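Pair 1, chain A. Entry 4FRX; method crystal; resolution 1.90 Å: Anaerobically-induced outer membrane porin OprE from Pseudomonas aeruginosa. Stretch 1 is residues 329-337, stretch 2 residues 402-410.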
# COMPACT_ATOMS: atom_id res chain seq x y z
N VAL A 329 1.52 -6.69 -6.39
CA VAL A 329 0.85 -7.96 -6.10
C VAL A 329 1.50 -8.63 -4.88
O VAL A 329 2.14 -7.96 -4.08
CB VAL A 329 0.83 -8.89 -7.35
CG1 VAL A 329 -0.05 -8.28 -8.44
CG2 VAL A 329 2.24 -9.08 -7.90
N GLN A 330 1.32 -9.94 -4.73
CA GLN A 330 1.63 -10.55 -3.44
C GLN A 330 3.13 -10.57 -3.17
O GLN A 330 3.56 -10.31 -2.04
CB GLN A 330 1.03 -11.97 -3.34
CG GLN A 330 1.31 -12.64 -2.01
CD GLN A 330 0.67 -14.01 -1.89
OE1 GLN A 330 -0.27 -14.34 -2.62
NE2 GLN A 330 1.17 -14.82 -0.95
N ILE A 331 3.92 -10.88 -4.19
CA ILE A 331 5.37 -10.92 -4.01
C ILE A 331 6.02 -9.74 -4.71
O ILE A 331 6.64 -8.90 -4.06
CB ILE A 331 5.97 -12.25 -4.49
CG1 ILE A 331 5.46 -13.42 -3.63
CG2 ILE A 331 7.50 -12.19 -4.47
CD1 ILE A 331 5.95 -14.80 -4.10
N GLY A 332 5.86 -9.67 -6.03
CA GLY A 332 6.55 -8.65 -6.82
C GLY A 332 5.75 -7.37 -6.97
O GLY A 332 4.59 -7.31 -6.57
N LYS A 333 6.38 -6.34 -7.54
CA LYS A 333 5.67 -5.11 -7.86
C LYS A 333 5.86 -4.70 -9.33
O LYS A 333 5.25 -3.74 -9.79
CB LYS A 333 6.09 -3.96 -6.93
CG LYS A 333 5.84 -4.24 -5.45
CD LYS A 333 6.24 -3.04 -4.59
CE LYS A 333 6.17 -3.38 -3.09
NZ LYS A 333 4.80 -3.79 -2.66
N PHE A 334 6.71 -5.44 -10.04
CA PHE A 334 7.01 -5.17 -11.46
C PHE A 334 7.32 -3.69 -11.71
O PHE A 334 6.85 -3.10 -12.67
CB PHE A 334 5.85 -5.66 -12.35
CG PHE A 334 5.61 -7.13 -12.24
CD1 PHE A 334 5.02 -7.67 -11.10
CD2 PHE A 334 6.02 -7.99 -13.25
CE1 PHE A 334 4.82 -9.04 -10.97
CE2 PHE A 334 5.82 -9.36 -13.14
CZ PHE A 334 5.23 -9.89 -11.99
N GLN A 335 8.14 -3.13 -10.83
CA GLN A 335 8.33 -1.70 -10.74
C GLN A 335 9.71 -1.27 -11.22
O GLN A 335 10.10 -0.12 -11.05
CB GLN A 335 8.08 -1.25 -9.30
CG GLN A 335 9.28 -1.35 -8.35
CD GLN A 335 9.82 -2.77 -8.17
OE1 GLN A 335 9.20 -3.76 -8.57
NE2 GLN A 335 11.01 -2.87 -7.57
N ARG A 336 10.43 -2.20 -11.85
CA ARG A 336 11.83 -1.98 -12.19
C ARG A 336 12.00 -1.15 -13.45
O ARG A 336 11.17 -1.21 -14.35
CB ARG A 336 12.54 -3.32 -12.40
CG ARG A 336 12.36 -4.31 -11.24
CD ARG A 336 12.92 -5.67 -11.65
NE ARG A 336 12.28 -6.78 -10.93
CZ ARG A 336 12.72 -7.27 -9.78
NH1 ARG A 336 13.79 -6.75 -9.19
NH2 ARG A 336 12.07 -8.28 -9.20
N ALA A 337 13.08 -0.38 -13.51
CA ALA A 337 13.40 0.45 -14.68
C ALA A 337 13.27 -0.30 -16.01
O ALA A 337 13.89 -1.34 -16.20
CB ALA A 337 14.81 1.01 -14.55
N TRP A 402 -6.91 -17.60 2.08
CA TRP A 402 -5.68 -18.24 1.63
C TRP A 402 -5.15 -17.48 0.43
O TRP A 402 -5.86 -17.33 -0.58
CB TRP A 402 -5.96 -19.69 1.21
CG TRP A 402 -4.79 -20.37 0.54
CD1 TRP A 402 -3.46 -20.25 0.87
CD2 TRP A 402 -4.85 -21.26 -0.58
NE1 TRP A 402 -2.69 -21.02 0.02
CE2 TRP A 402 -3.52 -21.65 -0.88
CE3 TRP A 402 -5.89 -21.77 -1.36
CZ2 TRP A 402 -3.22 -22.53 -1.92
CZ3 TRP A 402 -5.58 -22.65 -2.39
CH2 TRP A 402 -4.26 -23.02 -2.66
N LYS A 403 -3.92 -16.99 0.52
CA LYS A 403 -3.28 -16.36 -0.63
C LYS A 403 -2.06 -17.18 -1.01
O LYS A 403 -1.25 -17.49 -0.14
CB LYS A 403 -2.85 -14.91 -0.30
CG LYS A 403 -4.01 -13.97 0.05
CD LYS A 403 -3.50 -12.55 0.31
CE LYS A 403 -4.63 -11.60 0.63
NZ LYS A 403 -5.70 -11.60 -0.41
N ASN A 404 -1.93 -17.53 -2.29
CA ASN A 404 -0.73 -18.21 -2.75
C ASN A 404 -0.11 -17.45 -3.91
O ASN A 404 -0.81 -16.97 -4.79
CB ASN A 404 -1.08 -19.64 -3.20
CG ASN A 404 0.08 -20.34 -3.85
OD1 ASN A 404 0.25 -20.29 -5.07
ND2 ASN A 404 0.90 -21.00 -3.04
N ALA A 405 1.22 -17.34 -3.90
CA ALA A 405 1.93 -16.69 -4.99
C ALA A 405 3.11 -17.53 -5.48
O ALA A 405 3.82 -18.15 -4.67
CB ALA A 405 2.41 -15.28 -4.56
N SER A 406 3.33 -17.55 -6.79
CA SER A 406 4.55 -18.10 -7.37
C SER A 406 5.20 -17.00 -8.18
O SER A 406 4.55 -16.39 -9.02
CB SER A 406 4.26 -19.29 -8.29
OG SER A 406 3.89 -20.43 -7.56
N PHE A 407 6.49 -16.77 -7.93
CA PHE A 407 7.24 -15.68 -8.52
C PHE A 407 8.55 -16.23 -9.06
O PHE A 407 9.28 -16.94 -8.37
CB PHE A 407 7.49 -14.58 -7.48
CG PHE A 407 8.38 -13.47 -7.97
CD1 PHE A 407 7.87 -12.46 -8.76
CD2 PHE A 407 9.73 -13.46 -7.66
CE1 PHE A 407 8.69 -11.43 -9.23
CE2 PHE A 407 10.56 -12.45 -8.12
CZ PHE A 407 10.03 -11.43 -8.91
N ARG A 408 8.83 -15.94 -10.33
CA ARG A 408 10.07 -16.39 -10.94
C ARG A 408 10.70 -15.21 -11.66
O ARG A 408 10.02 -14.52 -12.45
CB ARG A 408 9.79 -17.51 -11.94
CG ARG A 408 8.98 -18.66 -11.38
CD ARG A 408 9.81 -19.57 -10.52
NE ARG A 408 9.05 -20.74 -10.09
CZ ARG A 408 8.38 -20.83 -8.95
NH1 ARG A 408 8.39 -19.81 -8.09
NH2 ARG A 408 7.72 -21.94 -8.64
N SER A 409 11.98 -14.99 -11.41
CA SER A 409 12.67 -13.81 -11.92
C SER A 409 14.09 -14.13 -12.39
O SER A 409 14.58 -15.24 -12.19
CB SER A 409 12.71 -12.72 -10.85
OG SER A 409 13.13 -11.48 -11.38
N GLY A 410 14.74 -13.16 -13.02
CA GLY A 410 16.11 -13.33 -13.48
C GLY A 410 16.24 -13.99 -14.85
O GLY A 410 15.29 -14.01 -15.63

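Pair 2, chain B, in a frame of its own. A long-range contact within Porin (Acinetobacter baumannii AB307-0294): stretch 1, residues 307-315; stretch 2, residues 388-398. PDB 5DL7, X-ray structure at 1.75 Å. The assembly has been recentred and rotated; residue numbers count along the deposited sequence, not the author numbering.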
# COMPACT_ATOMS: atom_id res chain seq x y z
N PHE B 307 -4.14 8.19 -0.47
CA PHE B 307 -5.28 8.62 0.42
C PHE B 307 -6.21 7.49 0.85
O PHE B 307 -6.19 6.41 0.14
CB PHE B 307 -6.04 9.69 -0.37
CG PHE B 307 -5.47 11.10 -0.14
CD1 PHE B 307 -4.23 11.46 -0.63
CD2 PHE B 307 -6.12 12.02 0.60
CE1 PHE B 307 -3.73 12.77 -0.47
CE2 PHE B 307 -5.61 13.32 0.83
CZ PHE B 307 -4.39 13.68 0.30
N MET B 308 -6.90 7.64 1.91
CA MET B 308 -7.65 6.65 2.63
C MET B 308 -8.86 6.15 1.81
O MET B 308 -9.15 4.92 1.82
CB MET B 308 -8.05 7.10 3.99
CG MET B 308 -6.79 7.27 4.85
SD MET B 308 -7.25 8.26 6.38
CE MET B 308 -8.48 7.26 7.15
N SER B 309 -9.59 7.07 1.18
CA SER B 309 -11.00 6.78 0.86
C SER B 309 -11.20 6.65 -0.69
O SER B 309 -12.37 6.45 -1.07
CB SER B 309 -11.95 7.86 1.38
OG SER B 309 -11.78 7.94 2.79
N SER B 310 -10.15 6.83 -1.50
CA SER B 310 -10.22 6.65 -2.95
C SER B 310 -8.81 6.45 -3.44
O SER B 310 -7.85 6.91 -2.80
CB SER B 310 -10.78 7.92 -3.64
OG SER B 310 -10.71 7.92 -5.10
N ASP B 311 -8.67 5.94 -4.65
CA ASP B 311 -7.39 5.82 -5.32
C ASP B 311 -6.94 7.03 -6.09
O ASP B 311 -5.72 7.05 -6.44
CB ASP B 311 -7.27 4.52 -6.07
CG ASP B 311 -7.94 4.45 -7.31
OD1 ASP B 311 -8.52 5.43 -7.89
OD2 ASP B 311 -7.54 3.56 -8.07
N TYR B 312 -7.82 7.97 -6.38
CA TYR B 312 -7.46 9.23 -7.12
C TYR B 312 -6.76 8.95 -8.43
O TYR B 312 -6.11 9.84 -8.97
CB TYR B 312 -6.67 10.20 -6.22
CG TYR B 312 -7.52 10.92 -5.23
CD1 TYR B 312 -7.75 10.38 -4.03
CD2 TYR B 312 -7.95 12.16 -5.46
CE1 TYR B 312 -8.58 11.00 -3.07
CE2 TYR B 312 -8.74 12.84 -4.57
CZ TYR B 312 -9.05 12.28 -3.37
OH TYR B 312 -9.89 12.88 -2.45
N SER B 313 -7.02 7.78 -9.06
CA SER B 313 -6.29 7.28 -10.23
C SER B 313 -7.20 7.06 -11.45
O SER B 313 -6.84 6.20 -12.34
CB SER B 313 -5.45 6.01 -9.86
OG SER B 313 -4.52 6.33 -8.75
N ASN B 314 -8.31 7.77 -11.53
CA ASN B 314 -9.27 7.59 -12.63
C ASN B 314 -8.76 8.16 -13.91
O ASN B 314 -7.85 9.06 -13.93
CB ASN B 314 -10.55 8.28 -12.22
CG ASN B 314 -11.19 7.57 -11.05
OD1 ASN B 314 -11.69 6.44 -11.21
ND2 ASN B 314 -11.13 8.12 -9.84
N LYS B 315 -9.37 7.72 -15.01
CA LYS B 315 -9.16 8.25 -16.36
C LYS B 315 -9.30 9.82 -16.33
O LYS B 315 -10.28 10.39 -15.82
CB LYS B 315 -10.12 7.63 -17.35
CG LYS B 315 -9.80 8.10 -18.77
CD LYS B 315 -10.76 8.25 -19.81
CE LYS B 315 -10.33 8.79 -21.14
NZ LYS B 315 -10.71 10.11 -21.38
N ALA B 388 -4.29 7.32 15.03
CA ALA B 388 -5.66 7.63 14.66
C ALA B 388 -5.69 8.47 13.37
O ALA B 388 -4.92 9.43 13.24
CB ALA B 388 -6.35 8.41 15.77
N ARG B 389 -6.45 7.97 12.43
CA ARG B 389 -6.60 8.56 11.13
C ARG B 389 -8.06 8.81 10.88
O ARG B 389 -8.94 7.95 11.09
CB ARG B 389 -6.02 7.68 10.06
CG ARG B 389 -4.49 7.73 9.97
CD ARG B 389 -3.94 6.67 8.96
NE ARG B 389 -4.13 5.35 9.54
CZ ARG B 389 -3.92 4.22 8.85
NH1 ARG B 389 -3.50 4.33 7.55
NH2 ARG B 389 -4.02 3.01 9.42
N PHE B 390 -8.31 9.98 10.27
CA PHE B 390 -9.68 10.41 9.88
C PHE B 390 -9.67 11.01 8.47
O PHE B 390 -8.81 11.83 8.17
CB PHE B 390 -10.18 11.46 10.82
CG PHE B 390 -10.16 11.09 12.23
CD1 PHE B 390 -11.30 10.37 12.81
CD2 PHE B 390 -9.05 11.42 13.08
CE1 PHE B 390 -11.16 9.96 14.22
CE2 PHE B 390 -8.99 11.03 14.46
CZ PHE B 390 -10.07 10.35 14.99
N SER B 391 -10.64 10.68 7.67
CA SER B 391 -10.78 11.17 6.32
C SER B 391 -12.26 11.66 6.16
O SER B 391 -13.16 10.88 6.35
CB SER B 391 -10.46 10.14 5.34
OG SER B 391 -10.96 10.39 4.03
N HIS B 392 -12.43 12.88 5.71
CA HIS B 392 -13.74 13.32 5.25
C HIS B 392 -13.56 13.35 3.70
O HIS B 392 -12.88 14.22 3.15
CB HIS B 392 -14.03 14.81 5.74
CG HIS B 392 -15.31 15.44 5.13
ND1 HIS B 392 -16.48 14.76 4.99
CD2 HIS B 392 -15.53 16.66 4.53
CE1 HIS B 392 -17.42 15.55 4.45
NE2 HIS B 392 -16.85 16.69 4.12
N TYR B 393 -14.31 12.49 3.08
CA TYR B 393 -14.24 12.22 1.65
C TYR B 393 -15.57 12.48 0.98
O TYR B 393 -16.65 12.02 1.43
CB TYR B 393 -13.79 10.75 1.43
CG TYR B 393 -13.81 10.39 -0.04
CD1 TYR B 393 -12.90 10.88 -0.94
CD2 TYR B 393 -14.83 9.51 -0.48
CE1 TYR B 393 -13.01 10.53 -2.31
CE2 TYR B 393 -14.94 9.20 -1.84
CZ TYR B 393 -13.99 9.67 -2.71
OH TYR B 393 -14.13 9.37 -4.13
N ARG B 394 -15.53 13.24 -0.13
CA ARG B 394 -16.76 13.45 -0.89
C ARG B 394 -16.50 13.18 -2.36
O ARG B 394 -15.37 13.50 -2.91
CB ARG B 394 -17.14 14.87 -0.80
CG ARG B 394 -17.31 15.50 0.59
CD ARG B 394 -17.67 17.02 0.47
NE ARG B 394 -16.58 17.84 -0.16
CZ ARG B 394 -16.79 19.06 -0.58
NH1 ARG B 394 -15.90 19.77 -1.18
NH2 ARG B 394 -18.03 19.61 -0.35
N ASN B 395 -17.54 12.71 -3.04
CA ASN B 395 -17.47 12.72 -4.50
C ASN B 395 -18.85 12.93 -5.07
O ASN B 395 -19.85 12.87 -4.28
CB ASN B 395 -16.78 11.45 -5.10
CG ASN B 395 -17.60 10.19 -5.02
OD1 ASN B 395 -18.84 10.21 -5.19
ND2 ASN B 395 -16.95 9.10 -4.72
N ASP B 396 -18.97 13.20 -6.37
CA ASP B 396 -20.25 13.36 -7.00
C ASP B 396 -20.46 12.19 -8.02
O ASP B 396 -21.21 12.30 -9.00
CB ASP B 396 -20.39 14.73 -7.66
CG ASP B 396 -19.44 14.99 -8.86
OD1 ASP B 396 -18.51 14.13 -9.08
OD2 ASP B 396 -19.53 16.06 -9.50
N MET B 397 -19.82 11.09 -7.78
CA MET B 397 -19.86 9.93 -8.68
C MET B 397 -21.14 9.15 -8.48
O MET B 397 -21.75 9.17 -7.39
CB MET B 397 -18.62 8.98 -8.49
CG MET B 397 -17.41 9.69 -8.85
SD MET B 397 -16.00 8.38 -8.77
CE MET B 397 -14.78 9.36 -8.11
N PRO B 398 -21.56 8.34 -9.43
CA PRO B 398 -22.72 7.57 -9.33
C PRO B 398 -22.62 6.42 -8.32
O PRO B 398 -21.54 6.02 -7.87
CB PRO B 398 -22.95 7.01 -10.72
CG PRO B 398 -22.02 7.83 -11.57
CD PRO B 398 -20.97 8.34 -10.74
O HOH W 1 -9.30 10.14 1.78

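The sharpest difference lies where Ile331(A) of pair 1 matches Ser309(B) of pair 2, with Ala405(A) matching Ser391(B) across from it. In pair 1 this site is apolar: Ile331(A) CD1 lies 3.6 Å from Ala405(A) CB and 3.7 Å from Phe407(A) CB, and no hydrogen bond joins the two stretches. In pair 2 it is polar. Ser309(B) OG and Ser391(B) OG lie 2.9 Å apart, within hydrogen-bonding distance, though the proton concerned has another acceptor in reach, and a water lies beside them, its O accepting from Ser309(B) N at 3.1 Å and hydrogen-bonded to Ser391(B) OG at 2.8 Å.

The backbones that carry these solutions are nearly the same. Fourteen central residues superpose with an RMSD of 0.8 Å over N, CA and C. In both pairs a stretch without regular secondary structure packs against a strand, and buried areas are close, 410 Å² in pair 1 and 399 Å² in pair 2. Phe334(A) and Tyr312(B) share an unusual positive phi, 48° and 54°, which supports a common loop path beyond simple overlap of CA atoms.

The side chains that coincide most closely are the aromatic ones: the centres of Phe407(A) and Tyr393(B) fall 0.3 Å apart, and both use chi1 t. Their surroundings differ. Gly332(A) CA approaches Phe407(A) CE1 at 4.3 Å, and an ideal CB built on Gly332(A) would come within a tight 3.0 Å of Phe407(A) CE1. Its match, Ser310(B), does carry a side chain, with CB 3.7 Å from Tyr393(B) CE1. Ser309(B) CB meets Tyr393(B) CB at 3.4 Å, while Ser309(B) O lies over one face of the ring. At the ring edge, Arg336(A) NH2 stands 3.8 Å from Phe407(A) CZ in pair 1; in pair 2 the edge neighbour is Tyr312(B) OH, 3.9 Å from Tyr393(B) CE1. The tyrosine hydroxyl also gives its own strand a link, as Asn395(B) ND2 donates to Tyr393(B) OH at 2.9 Å.

Near the start of the contact, Gln330(A) and Met308(B) place their side-chain centres 1.0 Å apart despite different chi1 wells, t and m. Gln330(A) CD packs 3.4 Å from Ala405(A) CB, and Gln330(A) OE1 is 3.5 Å from Lys403(A) CB. Met308(B) fills the equivalent space with sulfur and methyl: Met308(B) SD is 3.9 Å from Ser391(B) CB, and Met308(B) CE is 3.8 Å from Arg389(B) CB. An amide and a thioether thus cover matching strand positions through van der Waals contact.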